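Side-chain contact in dTDP-4-dehydrorhamnose 3,5-epimerase (Bacillus anthracis str. Ames, PDB 3RYK), which catalyses epimerization at carbons 3 and 5 of the sugar ring of dTDP-4-dehydrorhamnose, a step in dTDP-L-rhamnose biosynthesis: residues 51-56 with 97-102. Numbering follows the deposited sequence.
Sequences TESYNK and LIQVMQ. With TYD (thymidine-5'-diphosphate), chain D.
Leu97 and Gln99 reach from strand 96-100 toward Tyr54 and Ser53, at the corner within 48-55, a buried contact inside the jelly-roll-like fold that illustrates how strands of a jelly roll can meet through side chains while their backbones bond elsewhere. The backbones stay well apart, with Ser53 CA 9.0 Å from Gln99 CA, and no hydrogen bond joins the two segments; strand 96-100 runs between strands 134-137 and 152-158, while Thr51, Glu52 and Tyr54 pair antiparallel with a strand of the second subunit and carry the sheet across the interface.

The apolar part is one touch: Leu97 CD2 comes obliquely against the Tyr54 ring, 4.2 Å from CD1, with Leu59 of helix 56-61 packing on both side chains and Lys157 making a cation-pi contact with the same ring. Beside this lies a polar but unbonded approach. The amide of Gln99, at the end of a chain extended beyond CG (chi2 174°), arrives near the Ser53 side chain, yet NE2 stays 4.1 Å from Ser53 OG. That hydroxyl instead makes a weak hydrogen bond to the carbonyl O of Asp71 of the second subunit.

Within 51-56, a short chain of hydrogen bonds runs from Asn55 through Glu52 to the nucleotide. Asn55, the N-cap of helix 56-61, uses its ND2 to meet the syn side of Glu52 OE1 at 3.2 Å, nearly straight at 169°, which probably helps to orient the carboxylate. The other oxygen, Glu52 OE2, accepts the N3-H of the thymine of thymidine-5'-diphosphate, with OE2 2.8 Å from N3.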
loop_
_atom_site.group_PDB
_atom_site.type_symbol
_atom_site.label_atom_id
_atom_site.label_comp_id
_atom_site.label_asym_id
_atom_site.label_seq_id
_atom_site.Cartn_x
_atom_site.Cartn_y
_atom_site.Cartn_z
ATOM N N THR A 51 -10.387 5.366 2.019
ATOM C CA THR A 51 -10.734 3.960 1.916
ATOM C C THR A 51 -9.790 3.108 2.743
ATOM O O THR A 51 -8.620 3.477 2.929
ATOM C CB THR A 51 -10.713 3.434 0.450
ATOM O OG1 THR A 51 -11.122 2.060 0.416
ATOM C CG2 THR A 51 -9.341 3.536 -0.167
ATOM N N GLU A 52 -10.332 2.019 3.298
ATOM C CA GLU A 52 -9.550 1.051 4.060
ATOM C C GLU A 52 -9.249 0.100 2.910
ATOM O O GLU A 52 -10.142 -0.624 2.439
ATOM C CB GLU A 52 -10.321 0.346 5.188
ATOM C CG GLU A 52 -10.792 1.231 6.348
ATOM C CD GLU A 52 -11.526 0.452 7.443
ATOM O OE1 GLU A 52 -11.588 -0.804 7.376
ATOM O OE2 GLU A 52 -12.041 1.103 8.388
ATOM N N SER A 53 -8.013 0.120 2.418
ATOM C CA SER A 53 -7.638 -0.746 1.301
ATOM C C SER A 53 -7.351 -2.177 1.766
ATOM O O SER A 53 -7.195 -3.079 0.951
ATOM C CB SER A 53 -6.467 -0.167 0.502
ATOM O OG SER A 53 -5.303 -0.030 1.278
ATOM N N TYR A 54 -7.277 -2.369 3.080
ATOM C CA TYR A 54 -7.036 -3.674 3.681
ATOM C C TYR A 54 -7.502 -3.686 5.122
ATOM O O TYR A 54 -7.179 -2.793 5.893
ATOM C CB TYR A 54 -5.547 -4.081 3.628
ATOM C CG TYR A 54 -5.208 -5.348 4.415
ATOM C CD1 TYR A 54 -5.427 -6.613 3.887
ATOM C CD2 TYR A 54 -4.639 -5.269 5.692
ATOM C CE1 TYR A 54 -5.119 -7.769 4.613
ATOM C CE2 TYR A 54 -4.320 -6.409 6.417
ATOM C CZ TYR A 54 -4.561 -7.661 5.881
ATOM O OH TYR A 54 -4.242 -8.795 6.620
ATOM N N ASN A 55 -8.258 -4.723 5.456
ATOM C CA ASN A 55 -8.771 -4.941 6.791
ATOM C C ASN A 55 -8.761 -6.448 6.967
ATOM O O ASN A 55 -9.567 -7.157 6.366
ATOM C CB ASN A 55 -10.148 -4.310 6.993
ATOM C CG ASN A 55 -10.704 -4.564 8.388
ATOM O OD1 ASN A 55 -10.484 -5.622 8.984
ATOM N ND2 ASN A 55 -11.475 -3.605 8.897
ATOM N N LYS A 56 -7.823 -6.919 7.791
ATOM C CA LYS A 56 -7.615 -8.345 8.060
ATOM C C LYS A 56 -8.887 -9.083 8.481
ATOM O O LYS A 56 -9.287 -10.055 7.835
ATOM C CB LYS A 56 -6.484 -8.520 9.084
ATOM C CG LYS A 56 -6.013 -9.952 9.304
ATOM C CD LYS A 56 -4.775 -9.992 10.185
ATOM C CE LYS A 56 -4.210 -11.420 10.320
ATOM N NZ LYS A 56 -2.933 -11.430 11.093
ATOM N N LEU A 97 -2.013 -10.497 -3.033
ATOM C CA LEU A 97 -3.214 -9.625 -3.012
ATOM C C LEU A 97 -2.711 -8.372 -3.709
ATOM O O LEU A 97 -1.947 -7.600 -3.144
ATOM C CB LEU A 97 -3.689 -9.387 -1.588
ATOM C CG LEU A 97 -4.983 -8.604 -1.342
ATOM C CD1 LEU A 97 -6.176 -9.302 -1.967
ATOM C CD2 LEU A 97 -5.142 -8.529 0.158
ATOM N N ILE A 98 -3.162 -8.184 -4.941
ATOM C CA ILE A 98 -2.718 -7.094 -5.779
ATOM C C ILE A 98 -3.712 -5.988 -6.070
ATOM O O ILE A 98 -4.897 -6.240 -6.246
ATOM C CB ILE A 98 -2.324 -7.658 -7.171
ATOM C CG1 ILE A 98 -1.242 -8.762 -7.097
ATOM C CG2 ILE A 98 -1.843 -6.539 -8.102
ATOM C CD1 ILE A 98 -1.739 -10.183 -7.031
ATOM N N GLN A 99 -3.190 -4.768 -6.132
ATOM C CA GLN A 99 -3.970 -3.581 -6.453
ATOM C C GLN A 99 -3.089 -2.607 -7.234
ATOM O O GLN A 99 -1.843 -2.681 -7.204
ATOM C CB GLN A 99 -4.534 -2.870 -5.229
ATOM C CG GLN A 99 -3.515 -2.290 -4.289
ATOM C CD GLN A 99 -4.138 -1.473 -3.177
ATOM O OE1 GLN A 99 -5.252 -0.969 -3.311
ATOM N NE2 GLN A 99 -3.402 -1.300 -2.094
ATOM N N VAL A 100 -3.758 -1.694 -7.927
ATOM C CA VAL A 100 -3.103 -0.672 -8.735
ATOM C C VAL A 100 -3.320 0.680 -8.064
ATOM O O VAL A 100 -4.474 1.096 -7.808
ATOM C CB VAL A 100 -3.642 -0.680 -10.172
ATOM C CG1 VAL A 100 -3.051 0.468 -10.962
ATOM C CG2 VAL A 100 -3.352 -2.042 -10.839
ATOM N N MET A 101 -2.221 1.385 -7.803
ATOM C CA MET A 101 -2.275 2.693 -7.140
ATOM C C MET A 101 -2.270 3.867 -8.113
ATOM O O MET A 101 -2.792 4.959 -7.807
ATOM C CB MET A 101 -1.115 2.807 -6.142
ATOM C CG MET A 101 -1.058 1.618 -5.146
ATOM S SD MET A 101 -2.591 1.297 -4.228
ATOM C CE MET A 101 -2.767 2.853 -3.342
ATOM N N GLN A 102 -1.650 3.649 -9.267
ATOM C CA GLN A 102 -1.561 4.636 -10.308
ATOM C C GLN A 102 -1.579 3.873 -11.623
ATOM O O GLN A 102 -0.865 2.875 -11.775
ATOM C CB GLN A 102 -0.300 5.487 -10.160
ATOM C CG GLN A 102 -0.199 6.572 -11.205
ATOM C CD GLN A 102 0.970 7.535 -11.001
ATOM O OE1 GLN A 102 1.467 7.728 -9.890
ATOM N NE2 GLN A 102 1.374 8.186 -12.082
HETATM P PA TYD D . -12.407 11.312 8.400
HETATM O O1A TYD D . -12.481 11.170 9.905
HETATM O O2A TYD D . -11.115 11.764 7.755
HETATM O O3A TYD D . -13.600 12.300 7.969
HETATM P PB TYD D . -13.409 13.805 7.414
HETATM O O1B TYD D . -13.127 13.620 5.940
HETATM O O2B TYD D . -14.770 14.409 7.703
HETATM O O3B TYD D . -12.275 14.394 8.235
HETATM O "O5'" TYD D . -12.807 9.885 7.755
HETATM C "C5'" TYD D . -13.639 9.743 6.600
HETATM C "C4'" TYD D . -14.524 8.517 6.767
HETATM O "O4'" TYD D . -13.690 7.361 6.779
HETATM C "C3'" TYD D . -15.302 8.513 8.075
HETATM O "O3'" TYD D . -16.707 8.473 7.796
HETATM C "C2'" TYD D . -14.863 7.275 8.839
HETATM C "C1'" TYD D . -14.065 6.463 7.826
HETATM N N1 TYD D . -12.848 5.833 8.369
HETATM C C2 TYD D . -12.687 4.491 8.301
HETATM O O2 TYD D . -13.642 3.701 7.730
HETATM N N3 TYD D . -11.581 3.879 8.785
HETATM C C4 TYD D . -10.589 4.592 9.352
HETATM O O4 TYD D . -9.479 3.952 9.816
HETATM C C5 TYD D . -10.745 6.065 9.437
HETATM C C5M TYD D . -9.709 6.964 10.052
HETATM C C6 TYD D . -11.905 6.618 8.923
#